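Long-range contacts in SaTIE-TED (Staphylococcus aureus, PDB 6FX6), which is of unknown function but, as the thioester domain of a cell-wall-anchored surface protein, probably mediates covalent adhesion through an internal thioester: residues Gln137-His142 and Leu229-Thr234; Asn161-Val166 and Ala177-Asn182; Lys190-Asn195 and Leu235-Asn240. One frame throughout, in Å; residues are numbered along the deposited sequence.

Contact 1: residues Gln137-His142 and Leu229-Thr234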
loop_
_atom_site.group_PDB
_atom_site.type_symbol
_atom_site.label_atom_id
_atom_site.label_comp_id
_atom_site.label_asym_id
_atom_site.label_seq_id
_atom_site.Cartn_x
_atom_site.Cartn_y
_atom_site.Cartn_z
ATOM N N GLN A 137 -9.371 4.885 -8.438
ATOM C CA GLN A 137 -9.726 5.456 -9.738
ATOM C C GLN A 137 -8.928 4.795 -10.856
ATOM O O GLN A 137 -7.757 4.452 -10.677
ATOM C CB GLN A 137 -9.507 6.973 -9.764
ATOM C CG GLN A 137 -10.249 7.757 -8.684
ATOM C CD GLN A 137 -11.744 7.470 -8.648
ATOM O OE1 GLN A 137 -12.389 7.322 -9.688
ATOM N NE2 GLN A 137 -12.301 7.387 -7.444
ATOM N N ARG A 138 -9.583 4.617 -12.000
ATOM C CA ARG A 138 -9.003 3.958 -13.166
ATOM C C ARG A 138 -9.121 4.865 -14.382
ATOM O O ARG A 138 -10.005 5.724 -14.449
ATOM C CB ARG A 138 -9.716 2.627 -13.428
ATOM C CG ARG A 138 -9.570 1.605 -12.304
ATOM C CD ARG A 138 -8.154 1.049 -12.237
ATOM N NE ARG A 138 -7.976 0.076 -11.154
ATOM C CZ ARG A 138 -7.718 0.367 -9.873
ATOM N NH1 ARG A 138 -7.575 -0.621 -9.000
ATOM N NH2 ARG A 138 -7.607 1.623 -9.447
ATOM N N ALA A 139 -8.211 4.674 -15.336
ATOM C CA ALA A 139 -8.233 5.411 -16.602
ATOM C C ALA A 139 -9.549 5.232 -17.355
ATOM O O ALA A 139 -10.255 4.240 -17.163
ATOM C CB ALA A 139 -7.072 4.980 -17.477
ATOM N N SER A 140 -9.885 6.197 -18.209
ATOM C CA SER A 140 -11.136 6.147 -18.984
ATOM C C SER A 140 -11.150 5.004 -20.007
ATOM O O SER A 140 -12.216 4.529 -20.394
ATOM C CB SER A 140 -11.379 7.478 -19.692
ATOM O OG SER A 140 -10.323 7.777 -20.590
ATOM N N PHE A 141 -9.968 4.569 -20.438
ATOM C CA PHE A 141 -9.839 3.428 -21.359
ATOM C C PHE A 141 -9.623 2.074 -20.654
ATOM O O PHE A 141 -9.297 1.085 -21.305
ATOM C CB PHE A 141 -8.758 3.701 -22.422
ATOM C CG PHE A 141 -7.422 4.142 -21.864
ATOM C CD1 PHE A 141 -6.595 3.252 -21.185
ATOM C CD2 PHE A 141 -6.982 5.455 -22.040
ATOM C CE1 PHE A 141 -5.369 3.665 -20.679
ATOM C CE2 PHE A 141 -5.755 5.869 -21.541
ATOM C CZ PHE A 141 -4.947 4.971 -20.859
ATOM N N HIS A 142 -9.832 2.029 -19.339
ATOM C CA HIS A 142 -9.656 0.813 -18.535
ATOM C C HIS A 142 -10.547 -0.325 -19.029
ATOM O O HIS A 142 -11.737 -0.133 -19.240
ATOM C CB HIS A 142 -9.964 1.117 -17.065
ATOM C CG HIS A 142 -9.714 -0.024 -16.134
ATOM N ND1 HIS A 142 -8.536 -0.733 -16.133
ATOM C CD2 HIS A 142 -10.474 -0.555 -15.149
ATOM C CE1 HIS A 142 -8.581 -1.661 -15.192
ATOM N NE2 HIS A 142 -9.748 -1.575 -14.583
ATOM N N LEU A 229 -2.926 -2.529 -8.876
ATOM C CA LEU A 229 -3.973 -1.521 -9.071
ATOM C C LEU A 229 -3.822 -0.832 -10.428
ATOM O O LEU A 229 -3.804 0.398 -10.518
ATOM C CB LEU A 229 -3.964 -0.494 -7.930
ATOM C CG LEU A 229 -4.030 -1.046 -6.506
ATOM C CD1 LEU A 229 -3.946 0.101 -5.518
ATOM C CD2 LEU A 229 -5.290 -1.862 -6.264
ATOM N N ASP A 230 -3.695 -1.648 -11.471
ATOM C CA ASP A 230 -3.410 -1.146 -12.812
ATOM C C ASP A 230 -4.662 -0.783 -13.586
ATOM O O ASP A 230 -5.669 -1.478 -13.515
ATOM C CB ASP A 230 -2.568 -2.137 -13.628
ATOM C CG ASP A 230 -3.254 -3.464 -13.858
ATOM O OD1 ASP A 230 -3.726 -4.060 -12.871
ATOM O OD2 ASP A 230 -3.289 -3.938 -15.013
ATOM N N SER A 231 -4.589 0.327 -14.312
ATOM C CA SER A 231 -5.462 0.545 -15.455
ATOM C C SER A 231 -4.834 -0.253 -16.582
ATOM O O SER A 231 -3.614 -0.243 -16.720
ATOM C CB SER A 231 -5.539 2.024 -15.822
ATOM O OG SER A 231 -6.117 2.760 -14.765
ATOM N N TRP A 232 -5.649 -0.965 -17.360
ATOM C CA TRP A 232 -5.144 -1.723 -18.497
ATOM C C TRP A 232 -5.975 -1.553 -19.757
ATOM O O TRP A 232 -7.180 -1.271 -19.720
ATOM C CB TRP A 232 -4.963 -3.212 -18.155
ATOM C CG TRP A 232 -6.205 -3.962 -17.762
ATOM C CD1 TRP A 232 -6.630 -4.220 -16.492
ATOM C CD2 TRP A 232 -7.156 -4.589 -18.636
ATOM N NE1 TRP A 232 -7.790 -4.949 -16.515
ATOM C CE2 TRP A 232 -8.140 -5.190 -17.817
ATOM C CE3 TRP A 232 -7.280 -4.692 -20.027
ATOM C CZ2 TRP A 232 -9.237 -5.891 -18.345
ATOM C CZ3 TRP A 232 -8.378 -5.391 -20.558
ATOM C CH2 TRP A 232 -9.337 -5.984 -19.712
ATOM N N LEU A 233 -5.290 -1.761 -20.874
ATOM C CA LEU A 233 -5.826 -1.552 -22.205
ATOM C C LEU A 233 -5.271 -2.645 -23.099
ATOM O O LEU A 233 -4.051 -2.876 -23.111
ATOM C CB LEU A 233 -5.378 -0.176 -22.691
ATOM C CG LEU A 233 -5.660 0.290 -24.122
ATOM C CD1 LEU A 233 -5.844 1.799 -24.153
ATOM C CD2 LEU A 233 -4.550 -0.111 -25.074
ATOM N N THR A 234 -6.152 -3.310 -23.846
ATOM C CA THR A 234 -5.743 -4.372 -24.760
ATOM C C THR A 234 -5.747 -3.847 -26.187
ATOM O O THR A 234 -6.771 -3.370 -26.670
ATOM C CB THR A 234 -6.654 -5.608 -24.627
ATOM O OG1 THR A 234 -6.543 -6.124 -23.297
ATOM C CG2 THR A 234 -6.250 -6.712 -25.617
#

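Contact 2: residues Asn161-Val166 and Ala177-Asn182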
loop_
_atom_site.group_PDB
_atom_site.type_symbol
_atom_site.label_atom_id
_atom_site.label_comp_id
_atom_site.label_asym_id
_atom_site.label_seq_id
_atom_site.Cartn_x
_atom_site.Cartn_y
_atom_site.Cartn_z
ATOM N N ASN A 161 -8.102 11.637 -15.961
ATOM C CA ASN A 161 -7.006 12.415 -15.361
ATOM C C ASN A 161 -6.286 11.620 -14.243
ATOM O O ASN A 161 -6.122 12.105 -13.116
ATOM C CB ASN A 161 -7.546 13.787 -14.874
ATOM C CG ASN A 161 -6.448 14.757 -14.433
ATOM O OD1 ASN A 161 -5.343 14.776 -14.982
ATOM N ND2 ASN A 161 -6.760 15.573 -13.430
ATOM N N THR A 162 -5.869 10.396 -14.568
ATOM C CA THR A 162 -5.207 9.507 -13.599
ATOM C C THR A 162 -3.768 9.108 -13.941
ATOM O O THR A 162 -3.115 8.468 -13.120
ATOM C CB THR A 162 -5.990 8.185 -13.409
ATOM O OG1 THR A 162 -5.985 7.444 -14.635
ATOM C CG2 THR A 162 -7.428 8.448 -12.964
ATOM N N LEU A 163 -3.257 9.479 -15.114
ATOM C CA LEU A 163 -1.971 8.925 -15.567
ATOM C C LEU A 163 -0.744 9.429 -14.801
ATOM O O LEU A 163 0.275 8.742 -14.786
ATOM C CB LEU A 163 -1.793 9.098 -17.081
ATOM C CG LEU A 163 -2.870 8.444 -17.962
ATOM C CD1 LEU A 163 -2.425 8.412 -19.417
ATOM C CD2 LEU A 163 -3.231 7.034 -17.497
ATOM N N SER A 164 -0.856 10.580 -14.130
ATOM C CA SER A 164 0.216 11.082 -13.245
ATOM C C SER A 164 0.507 10.210 -12.002
ATOM O O SER A 164 1.565 10.360 -11.401
ATOM C CB SER A 164 -0.078 12.520 -12.789
ATOM O OG SER A 164 -1.072 12.551 -11.782
ATOM N N ASN A 165 -0.425 9.331 -11.622
ATOM C CA ASN A 165 -0.224 8.365 -10.518
ATOM C C ASN A 165 0.465 7.042 -10.936
ATOM O O ASN A 165 0.740 6.194 -10.080
ATOM C CB ASN A 165 -1.572 8.012 -9.875
ATOM C CG ASN A 165 -2.309 9.228 -9.338
ATOM O OD1 ASN A 165 -1.891 9.835 -8.353
ATOM N ND2 ASN A 165 -3.426 9.577 -9.978
ATOM N N VAL A 166 0.733 6.863 -12.231
ATOM C CA VAL A 166 1.311 5.619 -12.756
ATOM C C VAL A 166 2.804 5.523 -12.410
ATOM O O VAL A 166 3.592 6.414 -12.756
ATOM C CB VAL A 166 1.113 5.511 -14.288
ATOM C CG1 VAL A 166 1.853 4.300 -14.864
ATOM C CG2 VAL A 166 -0.373 5.442 -14.611
ATOM N N ALA A 177 5.290 1.548 -24.940
ATOM C CA ALA A 177 4.249 2.330 -24.293
ATOM C C ALA A 177 4.875 3.353 -23.362
ATOM O O ALA A 177 5.609 2.983 -22.447
ATOM C CB ALA A 177 3.314 1.418 -23.518
ATOM N N LYS A 178 4.573 4.631 -23.606
ATOM C CA LYS A 178 5.040 5.742 -22.775
ATOM C C LYS A 178 3.866 6.649 -22.406
ATOM O O LYS A 178 2.888 6.753 -23.154
ATOM C CB LYS A 178 6.116 6.550 -23.518
ATOM C CG LYS A 178 6.830 7.570 -22.638
ATOM C CD LYS A 178 7.935 8.328 -23.359
ATOM C CE LYS A 178 8.504 9.408 -22.446
ATOM N NZ LYS A 178 9.651 10.136 -23.051
ATOM N N ILE A 179 3.985 7.307 -21.253
ATOM C CA ILE A 179 3.014 8.296 -20.782
ATOM C C ILE A 179 3.572 9.723 -20.977
ATOM O O ILE A 179 4.750 9.990 -20.724
ATOM C CB ILE A 179 2.616 8.018 -19.307
ATOM C CG1 ILE A 179 1.747 6.751 -19.247
ATOM C CG2 ILE A 179 1.863 9.196 -18.688
ATOM C CD1 ILE A 179 1.585 6.144 -17.872
ATOM N N GLU A 180 2.710 10.619 -21.450
ATOM C CA GLU A 180 3.020 12.043 -21.565
ATOM C C GLU A 180 1.761 12.816 -21.145
ATOM O O GLU A 180 0.787 12.887 -21.898
ATOM C CB GLU A 180 3.456 12.368 -23.001
ATOM C CG GLU A 180 4.282 13.636 -23.143
ATOM C CD GLU A 180 4.796 13.879 -24.560
ATOM O OE1 GLU A 180 5.452 14.923 -24.776
ATOM O OE2 GLU A 180 4.553 13.047 -25.463
ATOM N N GLY A 181 1.770 13.348 -19.923
ATOM C CA GLY A 181 0.595 14.008 -19.348
ATOM C C GLY A 181 -0.556 13.029 -19.141
ATOM O O GLY A 181 -0.427 12.060 -18.387
ATOM N N ASN A 182 -1.671 13.271 -19.828
ATOM C CA ASN A 182 -2.815 12.347 -19.819
ATOM C C ASN A 182 -2.939 11.513 -21.098
ATOM O O ASN A 182 -3.996 10.938 -21.359
ATOM C CB ASN A 182 -4.112 13.119 -19.522
ATOM C CG ASN A 182 -4.328 13.331 -18.041
ATOM O OD1 ASN A 182 -4.100 12.423 -17.237
ATOM N ND2 ASN A 182 -4.778 14.526 -17.669
HETATM O O HOH W 1 -2.924 12.559 -14.872
#

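Contact 3: residues Lys190-Asn195 and Leu235-Asn240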
loop_
_atom_site.group_PDB
_atom_site.type_symbol
_atom_site.label_atom_id
_atom_site.label_comp_id
_atom_site.label_asym_id
_atom_site.label_seq_id
_atom_site.Cartn_x
_atom_site.Cartn_y
_atom_site.Cartn_z
ATOM N N LYS A 190 5.427 -6.165 -35.516
ATOM C CA LYS A 190 5.010 -7.526 -35.897
ATOM C C LYS A 190 5.256 -8.603 -34.840
ATOM O O LYS A 190 4.584 -9.637 -34.866
ATOM C CB LYS A 190 5.675 -7.955 -37.210
ATOM C CG LYS A 190 5.187 -7.191 -38.428
ATOM C CD LYS A 190 5.828 -7.720 -39.696
ATOM C CE LYS A 190 5.596 -6.783 -40.867
ATOM N NZ LYS A 190 6.317 -7.270 -42.073
ATOM N N ASN A 191 6.210 -8.379 -33.931
ATOM C CA ASN A 191 6.443 -9.302 -32.813
ATOM C C ASN A 191 5.373 -9.227 -31.732
ATOM O O ASN A 191 5.292 -10.125 -30.899
ATOM C CB ASN A 191 7.811 -9.061 -32.164
ATOM C CG ASN A 191 8.969 -9.464 -33.055
ATOM O OD1 ASN A 191 8.789 -10.031 -34.135
ATOM N ND2 ASN A 191 10.177 -9.178 -32.591
ATOM N N ALA A 192 4.583 -8.153 -31.719
ATOM C CA ALA A 192 3.476 -8.027 -30.778
ATOM C C ALA A 192 2.467 -9.144 -30.994
ATOM O O ALA A 192 2.148 -9.471 -32.139
ATOM C CB ALA A 192 2.787 -6.683 -30.933
ATOM N N PRO A 193 1.954 -9.734 -29.899
ATOM C CA PRO A 193 0.884 -10.715 -30.064
ATOM C C PRO A 193 -0.395 -10.029 -30.564
ATOM O O PRO A 193 -0.497 -8.796 -30.506
ATOM C CB PRO A 193 0.715 -11.286 -28.657
ATOM C CG PRO A 193 1.131 -10.179 -27.756
ATOM C CD PRO A 193 2.203 -9.423 -28.478
ATOM N N ASP A 194 -1.341 -10.810 -31.072
ATOM C CA ASP A 194 -2.535 -10.244 -31.708
ATOM C C ASP A 194 -3.368 -9.426 -30.716
ATOM O O ASP A 194 -3.877 -8.358 -31.061
ATOM C CB ASP A 194 -3.378 -11.341 -32.372
ATOM C CG ASP A 194 -2.686 -11.969 -33.583
ATOM O OD1 ASP A 194 -1.992 -11.247 -34.332
ATOM O OD2 ASP A 194 -2.850 -13.191 -33.793
ATOM N N ASN A 195 -3.467 -9.917 -29.484
ATOM C CA ASN A 195 -4.089 -9.180 -28.397
ATOM C C ASN A 195 -3.018 -8.866 -27.359
ATOM O O ASN A 195 -2.610 -9.742 -26.598
ATOM C CB ASN A 195 -5.244 -9.993 -27.817
ATOM C CG ASN A 195 -6.333 -10.245 -28.844
ATOM O OD1 ASN A 195 -6.379 -11.305 -29.472
ATOM N ND2 ASN A 195 -7.180 -9.251 -29.059
ATOM N N LEU A 235 -4.597 -3.931 -26.853
ATOM C CA LEU A 235 -4.488 -3.557 -28.261
ATOM C C LEU A 235 -4.789 -4.756 -29.144
ATOM O O LEU A 235 -4.264 -5.838 -28.904
ATOM C CB LEU A 235 -3.083 -3.075 -28.576
ATOM C CG LEU A 235 -2.522 -1.919 -27.747
ATOM C CD1 LEU A 235 -1.033 -1.756 -28.023
ATOM C CD2 LEU A 235 -3.265 -0.626 -28.035
ATOM N N GLN A 236 -5.632 -4.561 -30.155
ATOM C CA GLN A 236 -5.869 -5.567 -31.184
ATOM C C GLN A 236 -4.936 -5.215 -32.342
ATOM O O GLN A 236 -5.204 -4.283 -33.104
ATOM C CB GLN A 236 -7.333 -5.564 -31.625
ATOM C CG GLN A 236 -8.322 -5.921 -30.520
ATOM C CD GLN A 236 -9.782 -5.778 -30.942
ATOM O OE1 GLN A 236 -10.127 -4.960 -31.800
ATOM N NE2 GLN A 236 -10.653 -6.573 -30.323
ATOM N N VAL A 237 -3.831 -5.952 -32.454
ATOM C CA VAL A 237 -2.741 -5.578 -33.356
ATOM C C VAL A 237 -3.068 -6.086 -34.759
ATOM O O VAL A 237 -3.170 -7.292 -34.970
ATOM C CB VAL A 237 -1.377 -6.127 -32.878
ATOM C CG1 VAL A 237 -0.242 -5.561 -33.723
ATOM C CG2 VAL A 237 -1.154 -5.789 -31.404
ATOM N N ILE A 238 -3.237 -5.153 -35.698
ATOM C CA ILE A 238 -3.625 -5.464 -37.078
ATOM C C ILE A 238 -2.362 -5.639 -37.917
ATOM O O ILE A 238 -1.589 -4.696 -38.075
ATOM C CB ILE A 238 -4.521 -4.354 -37.677
ATOM C CG1 ILE A 238 -5.836 -4.265 -36.892
ATOM C CG2 ILE A 238 -4.807 -4.620 -39.158
ATOM C CD1 ILE A 238 -6.617 -2.992 -37.136
ATOM N N LYS A 239 -2.176 -6.842 -38.459
ATOM C CA LYS A 239 -0.941 -7.220 -39.157
ATOM C C LYS A 239 -0.934 -6.758 -40.610
ATOM O O LYS A 239 0.008 -6.094 -41.043
ATOM C CB LYS A 239 -0.737 -8.740 -39.107
ATOM C CG LYS A 239 -0.690 -9.334 -37.704
ATOM C CD LYS A 239 0.601 -8.991 -36.979
ATOM C CE LYS A 239 0.498 -9.296 -35.496
ATOM N NZ LYS A 239 1.717 -8.858 -34.765
ATOM N N ASN A 240 -1.979 -7.136 -41.348
ATOM C CA ASN A 240 -2.157 -6.768 -42.764
ATOM C C ASN A 240 -0.984 -7.210 -43.650
ATOM O O ASN A 240 -0.612 -8.384 -43.669
ATOM C CB ASN A 240 -2.404 -5.253 -42.899
ATOM C CG ASN A 240 -2.836 -4.838 -44.303
ATOM O OD1 ASN A 240 -3.384 -5.633 -45.070
ATOM N ND2 ASN A 240 -2.596 -3.574 -44.639
#

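Contact 1: residues Gln137-His142 and Leu229-Thr234
Ser231 marks the tight part of this contact: its OG accepts the backbone N-H of Ala139 almost dead straight, N to OG 2.9 Å at 176°. The CB atoms of Ala139 and Ser231 lie in contact at 3.7 Å. Beside this buried pair, Leu233 pushes CD1 against the Phe141 ring, 3.4 Å from Phe141 CD1. Phe141 holds CG in the crowded position between backbone N and carbonyl carbon, with Ala139 CB over one ring face near the rim. Ala139 to His142 make a type I beta turn in the loop that runs from helix 121-134 into strand 145-149, which then joins strand 231-238 as its parallel neighbour in the four-stranded sheet of a beta sandwich. His142, with CG anti to the backbone N (chi1 -175°), brings ND1 to the Trp232 N-H in its ring plane, 3.1 Å from Trp232 N, so ND1 is the unprotonated acceptor. The same imidazole turns its edge to the face of the Trp232 five-membered ring, a T-shaped pair with planes at 71°. Toward the partly exposed side packing loosens. Arg138 bends at chi2, lays CD over the His142 ring, 3.9 Å above its plane, and passes one guanidinium face over Leu229 O. Its hydrogen bonds go elsewhere: NH2 donates to the carbonyls of Gln137 and Ala135, while Asp230 OD2 is hydrogen-bonded to His199 ND1.

Contact 2: residues Asn161-Val166 and Ala177-Asn182
A short 3-10 turn, Leu163-Asn165, packs here against a beta-hairpin. Residues 161-166 belong to the connection that carries the chain from strand 154-157 in the three-stranded sheet to strand 168-170 in the four-stranded sheet of the beta sandwich, and 177-182 end strand 175-180 and turn toward strand 183-188. Ile179 is the apolar centre. With CG1 anti to its carbonyl carbon (chi1 -71°), it splits its branches between two neighbours: CD1 crosses obliquely to Val166, 3.5 Å from Val166 CG1, and CG2 faces Leu163 CB at 4.0 Å. Val166 has CG1 anti to its backbone N and CG2 anti to its carbonyl carbon, and all three of its side-chain carbons lie near Ile179 CD1. Leu163 also has CG anti to its carbonyl carbon; its CB rests 3.5 Å from Gly181 O, while CD1 reaches past to Asn182 O at 3.6 Å. Leu200 of the facing sheet touches both Leu163 and Val166, which places this apolar patch at the edge of the sandwich interior.

The outer side is polar. Asn161, at a left-handed backbone position, swings CG anti to its backbone N (chi1 -171°) and so points its amide at that of Asn182. The two amide planes stand 81° apart. Asn182 ND2 donates within its own amide plane to Asn161 OD1 at 2.8 Å, approaching from above the carbonyl plane of the acceptor. This choice of amide rotation leaves Asn182 OD1 on the side of the 3-10 turn, where one ordered water bridges the segments: it accepts from Ser164 N at 3.0 Å and donates to Asn182 OD1 at 2.6 Å.

Contact 3: residues Lys190-Asn195 and Leu235-Asn240
The backbones run antiparallel, Asn195 and Gln236 forming a non-hydrogen-bonded pair with CA atoms 4.9 Å apart, and just beyond it Val237 N donates in the carbonyl plane to Asp194 O at 2.8 Å and 169°. Side by side, Asn195 and Gln236 point the same way from the sheet, Asn195 ND2 lying 3.8 Å from Gln236 CG. Val237 turns instead toward the loop: its CG2 fits against Pro193 O at 3.2 Å and reaches Ala192 CB at 4.1 Å. This is where strand 195-201 begins beside strand 231-238, whose other edge is paired with strand 145-149 in the mixed sheet of the beta sandwich; Ala192 and Leu235 both touch Val175 of the facing sheet. Past the end of the strand, Lys239 bends at chi2 (-72°) and then extends, bringing its ammonium group back to the loop. There NZ donates to two carbonyls, in the carbonyl plane of Ala192, 2.7 Å from its O, and from above the carbonyl plane of Lys190, 3.0 Å from its O. Asp194 crosses the lysine chain at about a right angle with OD1 against CE; its OD1 stays 4.4 Å from Lys239 NZ, too far for a salt bridge.

All three contacts belong to the beta sandwich and lie on the same side of the chain's centre. Contacts 1 and 3 share strand 231-238, one near its start and the other at its end, with centres about 20 Å apart; their segments alternate along the chain. Contact 2, whose segments both fall between those of contact 1, has its centre about 11 Å from that of contact 1 and touches it where Thr162 OG1 packs 3.6 Å from Ala139 CA. Contacts 2 and 3 do not meet, their nearest atoms being about 7 Å apart. Strand 231-238 lies between strands 145-149 and 195-201, so contacts 1 and 3 fall along the same central strand.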